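Local coordinates for phosphate-specific transport system accessory protein PhoU homolog (PDB 2I0M), which probably takes part in regulating phosphate uptake, as a homodimeric, zinc-binding, all-helical member of the PhoU family, at residues 128-131 against 132-135. Sequence-based numbering, arbitrary orientation.
Sequences SMLA and DLLV
L130 meets both L133 and L134 one turn on in helix 117-136, its CD1 lying 4.2 Å from L133 CD2 and 4.2 Å from L134 CD2. The methyl is thus shared by the i+3 and i+4 neighbours, and the L130 and L134 side chains cross at a slant. The first torsions of these two differ: L130 carries CG anti to its own N (chi1 -177°), whereas L134 holds CG beside N (chi1 -59°), which lays L134 CG 3.3 Å from L130 O. L130 O also accepts the N-H of L134, with N and O 2.9 Å apart, in a nearly straight bond (N-H...O 167°), one of four successive i to i+4 alpha-helical bonds; the last, V135 N to A131 O, stretches to 3.3 Å. On another side of the helix, D132 has a weak, long ion pair with K151. Around the leucines, V23 and L24 of helix 5-35 and F193 and I197 of helix 177-209 pack on L130, while I200 and L204 receive L133. The two turns thus have a buried leucine face, as in a helix bundle, wedged between two neighbouring helices, while backbone bonding satisfies the carbonyls of 128-131 and the N-H groups of 132-135.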
ATOM      1  N   SER A 128      17.445  -1.971   6.296  1.00 41.66           N
ATOM      2  CA  SER A 128      17.866  -1.271   7.494  1.00 41.48           C
ATOM      3  C   SER A 128      16.753  -0.371   8.015  1.00 40.79           C
ATOM      4  O   SER A 128      16.628  -0.178   9.215  1.00 41.25           O
ATOM      5  CB  SER A 128      19.183  -0.519   7.292  1.00 41.05           C
ATOM      6  OG  SER A 128      18.978   0.694   6.615  1.00 42.63           O
ATOM      7  N   MET A 129      15.929   0.136   7.107  1.00 40.54           N
ATOM      8  CA  MET A 129      14.712   0.873   7.457  1.00 38.95           C
ATOM      9  C   MET A 129      13.801   0.026   8.346  1.00 40.37           C
ATOM     10  O   MET A 129      13.308   0.524   9.364  1.00 40.74           O
ATOM     11  CB  MET A 129      13.961   1.328   6.199  1.00 39.27           C
ATOM     12  CG  MET A 129      14.415   2.677   5.578  1.00 37.46           C
ATOM     13  SD  MET A 129      13.643   2.994   3.929  1.00 34.02           S
ATOM     14  CE  MET A 129      12.002   3.462   4.442  1.00 35.80           C
ATOM     15  N   LEU A 130      13.580  -1.245   7.986  1.00 40.70           N
ATOM     16  CA  LEU A 130      12.737  -2.115   8.807  1.00 41.19           C
ATOM     17  C   LEU A 130      13.396  -2.452  10.142  1.00 41.89           C
ATOM     18  O   LEU A 130      12.728  -2.457  11.177  1.00 42.89           O
ATOM     19  CB  LEU A 130      12.379  -3.404   8.069  1.00 41.26           C
ATOM     20  CG  LEU A 130      11.443  -4.370   8.797  1.00 40.67           C
ATOM     21  CD1 LEU A 130      10.121  -3.658   9.201  1.00 39.34           C
ATOM     22  CD2 LEU A 130      11.140  -5.584   7.934  1.00 42.16           C
ATOM     23  N   ALA A 131      14.693  -2.746  10.120  1.00 41.91           N
ATOM     24  CA  ALA A 131      15.434  -3.082  11.337  1.00 42.57           C
ATOM     25  C   ALA A 131      15.428  -1.905  12.314  1.00 42.79           C
ATOM     26  O   ALA A 131      15.248  -2.080  13.520  1.00 42.77           O
ATOM     27  CB  ALA A 131      16.855  -3.494  10.996  1.00 42.02           C
ATOM     28  N   ASP A 132      15.635  -0.707  11.781  1.00 43.50           N
ATOM     29  CA  ASP A 132      15.493   0.527  12.565  1.00 44.45           C
ATOM     30  C   ASP A 132      14.086   0.679  13.155  1.00 44.18           C
ATOM     31  O   ASP A 132      13.935   0.923  14.346  1.00 44.69           O
ATOM     32  CB  ASP A 132      15.860   1.755  11.724  1.00 44.33           C
ATOM     33  CG  ASP A 132      17.366   1.838  11.419  1.00 46.77           C
ATOM     34  OD1 ASP A 132      18.182   1.081  11.993  1.00 46.17           O
ATOM     35  OD2 ASP A 132      17.737   2.682  10.580  1.00 52.11           O
ATOM     36  N   LEU A 133      13.070   0.468  12.329  1.00 44.53           N
ATOM     37  CA  LEU A 133      11.680   0.554  12.764  1.00 44.53           C
ATOM     38  C   LEU A 133      11.389  -0.393  13.926  1.00 44.42           C
ATOM     39  O   LEU A 133      10.807   0.017  14.919  1.00 45.07           O
ATOM     40  CB  LEU A 133      10.718   0.295  11.599  1.00 44.23           C
ATOM     41  CG  LEU A 133       9.213   0.247  11.937  1.00 44.98           C
ATOM     42  CD1 LEU A 133       8.721   1.591  12.530  1.00 43.86           C
ATOM     43  CD2 LEU A 133       8.371  -0.141  10.736  1.00 44.55           C
ATOM     44  N   LEU A 134      11.803  -1.648  13.802  1.00 44.06           N
ATOM     45  CA  LEU A 134      11.610  -2.638  14.870  1.00 43.84           C
ATOM     46  C   LEU A 134      12.246  -2.268  16.210  1.00 43.36           C
ATOM     47  O   LEU A 134      11.660  -2.536  17.252  1.00 43.49           O
ATOM     48  CB  LEU A 134      12.033  -4.047  14.421  1.00 43.09           C
ATOM     49  CG  LEU A 134      11.261  -4.546  13.192  1.00 43.00           C
ATOM     50  CD1 LEU A 134      11.572  -6.007  12.946  1.00 43.94           C
ATOM     51  CD2 LEU A 134       9.748  -4.342  13.306  1.00 42.41           C
ATOM     52  N   VAL A 135      13.430  -1.663  16.185  1.00 43.54           N
ATOM     53  CA  VAL A 135      14.056  -1.123  17.406  1.00 43.33           C
ATOM     54  C   VAL A 135      13.302   0.134  17.901  1.00 43.46           C
ATOM     55  O   VAL A 135      13.050   0.279  19.100  1.00 43.27           O
ATOM     56  CB  VAL A 135      15.555  -0.776  17.184  1.00 43.48           C
ATOM     57  CG1 VAL A 135      16.168  -0.131  18.423  1.00 42.22           C
ATOM     58  CG2 VAL A 135      16.353  -2.019  16.774  1.00 43.80           C
TER